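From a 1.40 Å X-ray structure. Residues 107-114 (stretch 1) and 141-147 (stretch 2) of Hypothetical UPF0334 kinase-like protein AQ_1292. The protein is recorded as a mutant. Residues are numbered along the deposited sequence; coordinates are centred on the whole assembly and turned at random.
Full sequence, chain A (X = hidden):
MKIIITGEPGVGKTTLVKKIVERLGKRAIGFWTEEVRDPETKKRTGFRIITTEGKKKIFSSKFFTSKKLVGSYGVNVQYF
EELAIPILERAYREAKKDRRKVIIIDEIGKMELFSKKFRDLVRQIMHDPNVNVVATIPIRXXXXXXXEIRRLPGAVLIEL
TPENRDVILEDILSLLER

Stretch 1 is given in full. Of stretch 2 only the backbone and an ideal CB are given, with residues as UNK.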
# COMPACT_ATOMS: atom_id res chain seq x y z
N GLU A 107 1.83 2.59 0.45
CA GLU A 107 0.67 3.02 1.20
C GLU A 107 -0.26 3.83 0.29
O GLU A 107 0.19 4.55 -0.62
CB GLU A 107 1.15 3.91 2.36
CG GLU A 107 0.04 4.43 3.25
CD GLU A 107 0.48 4.93 4.60
OE1 GLU A 107 1.66 4.79 5.00
OE2 GLU A 107 -0.36 5.46 5.32
N ILE A 108 -1.55 3.74 0.55
CA ILE A 108 -2.49 4.67 -0.04
C ILE A 108 -2.47 5.91 0.86
O ILE A 108 -3.36 6.12 1.70
CB ILE A 108 -3.90 4.06 -0.19
CG1 ILE A 108 -3.81 2.72 -0.95
CG2 ILE A 108 -4.86 5.04 -0.91
CD1 ILE A 108 -5.06 1.93 -0.94
N GLY A 109 -1.43 6.73 0.68
CA GLY A 109 -1.18 7.87 1.54
C GLY A 109 -1.01 9.16 0.75
O GLY A 109 -1.05 9.16 -0.48
N LYS A 110 -0.83 10.26 1.48
CA LYS A 110 -0.76 11.57 0.86
C LYS A 110 0.30 11.68 -0.24
O LYS A 110 0.04 12.25 -1.29
CB LYS A 110 -0.53 12.64 1.93
CG LYS A 110 -0.73 14.05 1.38
CD LYS A 110 -2.21 14.42 1.36
CE LYS A 110 -2.41 15.89 1.01
NZ LYS A 110 -1.82 16.22 -0.31
N MSE A 111 1.49 11.13 -0.00
CA MSE A 111 2.56 11.23 -0.99
C MSE A 111 2.22 10.49 -2.27
O MSE A 111 2.41 11.02 -3.37
CB MSE A 111 3.87 10.73 -0.42
CG MSE A 111 4.30 11.54 0.77
SE MSE A 111 5.94 10.89 1.53
CE MSE A 111 5.62 8.99 1.49
N GLU A 112 1.63 9.32 -2.14
CA GLU A 112 1.28 8.51 -3.30
C GLU A 112 0.09 9.09 -4.07
O GLU A 112 0.01 8.99 -5.30
CB GLU A 112 0.97 7.07 -2.85
CG GLU A 112 2.18 6.39 -2.24
CD GLU A 112 2.35 6.60 -0.74
OE1 GLU A 112 1.61 7.35 -0.07
OE2 GLU A 112 3.27 5.94 -0.18
N LEU A 113 -0.83 9.71 -3.34
CA LEU A 113 -2.10 10.18 -3.90
C LEU A 113 -1.95 11.43 -4.77
O LEU A 113 -2.91 11.84 -5.40
CB LEU A 113 -3.16 10.35 -2.80
CG LEU A 113 -3.66 9.00 -2.25
CD1 LEU A 113 -4.44 9.21 -0.96
CD2 LEU A 113 -4.51 8.24 -3.24
N PHE A 114 -0.75 12.02 -4.83
CA PHE A 114 -0.50 13.07 -5.82
C PHE A 114 -0.58 12.53 -7.25
O PHE A 114 -0.75 13.30 -8.19
CB PHE A 114 0.87 13.70 -5.60
CG PHE A 114 0.94 14.67 -4.47
CD1 PHE A 114 0.22 15.87 -4.51
CD2 PHE A 114 1.75 14.43 -3.38
CE1 PHE A 114 0.31 16.79 -3.45
CE2 PHE A 114 1.84 15.34 -2.33
CZ PHE A 114 1.12 16.51 -2.37
N UNK A 141 -7.81 11.16 7.88
CA UNK A 141 -8.35 11.28 6.52
C UNK A 141 -7.67 12.43 5.78
O UNK A 141 -8.27 13.49 5.57
CB UNK A 141 -9.86 11.50 6.56
N UNK A 142 -6.44 12.19 5.35
CA UNK A 142 -5.59 13.23 4.77
C UNK A 142 -5.92 13.54 3.32
O UNK A 142 -5.38 14.50 2.76
CB UNK A 142 -4.12 12.81 4.87
N UNK A 143 -6.80 12.74 2.72
CA UNK A 143 -7.21 12.88 1.32
C UNK A 143 -8.57 12.18 1.19
O UNK A 143 -8.80 11.19 1.88
CB UNK A 143 -6.17 12.29 0.36
N UNK A 144 -9.48 12.66 0.34
CA UNK A 144 -10.77 11.97 0.22
C UNK A 144 -10.70 10.48 -0.15
O UNK A 144 -11.58 9.73 0.27
CB UNK A 144 -11.61 12.69 -0.83
N UNK A 145 -9.69 10.05 -0.91
CA UNK A 145 -9.60 8.62 -1.23
C UNK A 145 -9.24 7.78 0.01
O UNK A 145 -9.68 6.65 0.12
CB UNK A 145 -8.56 8.40 -2.33
N UNK A 146 -8.49 8.35 0.95
CA UNK A 146 -8.21 7.67 2.21
C UNK A 146 -9.53 7.43 2.96
O UNK A 146 -9.77 6.32 3.45
CB UNK A 146 -7.24 8.49 3.06
N UNK A 147 -10.39 8.45 3.03
CA UNK A 147 -11.70 8.31 3.69
C UNK A 147 -12.55 7.25 3.01
O UNK A 147 -13.17 6.40 3.67
CB UNK A 147 -12.45 9.65 3.69

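Position 141 offers little to argue from: its phi/psi is -82/75, and no atom of stretch 1 lies within 5.5 Å of its ideal CB. Almost any residue would suit, polar ones included. The deposited residue is D141, whose OD1 is hydrogen-bonded elsewhere in the structure.

At position 142, CA-to-CB points toward stretch 1, and the ideal CB sits 4.3 Å from K110 CD, part of the aliphatic run of that lysine. That approach suits a short or branched apolar group such as alanine, valine, threonine or isoleucine; in the backbone register, the CA atoms of K110 and position 142 are 6.4 Å apart. K110 NZ is 6.6 Å from the ideal CB of position 142, so a longer acidic side chain might also be drawn toward it. The deposited residue is V142, with chi1 at -63° (m). Its CG2 packs 4.1 Å from K110 CB, while its backbone O lies 3.5 Å from K110 CD, a van der Waals contact with no hydrogen bond involved.

Position 143 has an extended backbone, -158/146, and the residues after it turn helical, beginning with -56/-31. That marks an N-cap, where serine, threonine, aspartate or asparagine commonly accept from a free backbone NH. The ideal CB also points toward stretch 1, 3.8 Å from L113 CD1 and 4.6 Å from K110 CD, so a side chain able to combine an acceptor with an apolar surface would fit as well. The deposited residue is H143, chi1 -175° (t). Its ND1 accepts from the backbone N of position 145 at 2.9 Å, with an N-H...acceptor angle of 166°, a well-aligned capping bond that requires ND1 to be unprotonated. One ring face is covered by L113: CB of L113 stands 4.2 Å from the centroid of the H143 ring and 15° off its normal, a CH-pi contact. H143 CB itself is 3.7 Å from L113 CD1.

At position 144 CA-to-CB runs sideways, with nothing of stretch 1 within 5.5 Å. A phi of -56° in the first helical turn permits proline, as well as glutamate, serine or alanine. It is P144, C-gamma exo.

Position 145 points its CB toward L113 CD2 at 4.2 Å, with I108 CG2 at 5.2 Å from the same CB. Two aliphatic neighbours and no polar side-chain group nearby favour leucine, isoleucine, methionine or valine. The deposited L145 (chi1 t, chi2 p) brings its CD2 to 3.6 Å from L113 CD2.

Position 146 directs CA-to-CB sideways, yet its ideal CB is 4.7 Å from I108 O and 5.0 Å from L113 CD1. A small apolar group would meet the leucine; a hydroxyl, as in threonine, could instead address the carbonyl. V146 takes the apolar course: its CG2 lies 3.7 Å from L113 CD1 and 3.5 Å from I108 O, which remains without a hydrogen-bonding partner.

Position 147, helical at -61/-44, is out of reach and would accept many polar residues; it is K147.

Stretch 2 141-147: DVHPLVK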
# COMPACT_ATOMS: atom_id res chain seq x y z
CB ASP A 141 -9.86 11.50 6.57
CG ASP A 141 -10.61 10.26 7.00
OD1 ASP A 141 -10.09 9.12 6.82
OD2 ASP A 141 -11.76 10.32 7.48
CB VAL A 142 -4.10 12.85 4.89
CG1 VAL A 142 -3.69 12.73 6.36
CG2 VAL A 142 -3.80 11.55 4.11
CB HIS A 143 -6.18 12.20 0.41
CG HIS A 143 -6.45 12.38 -1.05
ND1 HIS A 143 -7.38 11.64 -1.73
CD2 HIS A 143 -5.87 13.20 -1.96
CE1 HIS A 143 -7.39 12.01 -3.00
NE2 HIS A 143 -6.47 12.95 -3.17
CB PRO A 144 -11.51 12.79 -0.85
CG PRO A 144 -10.92 14.11 -0.70
CD PRO A 144 -9.45 13.89 -0.49
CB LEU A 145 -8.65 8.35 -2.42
CG LEU A 145 -8.52 6.92 -2.96
CD1 LEU A 145 -9.85 6.18 -3.14
CD2 LEU A 145 -7.74 6.94 -4.27
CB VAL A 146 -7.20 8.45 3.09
CG1 VAL A 146 -7.11 7.87 4.48
CG2 VAL A 146 -5.80 8.46 2.43
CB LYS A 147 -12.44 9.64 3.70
CG LYS A 147 -13.59 9.72 4.71
CD LYS A 147 -14.36 11.03 4.58
CE LYS A 147 -13.92 12.05 5.62
NZ LYS A 147 -14.75 13.30 5.60
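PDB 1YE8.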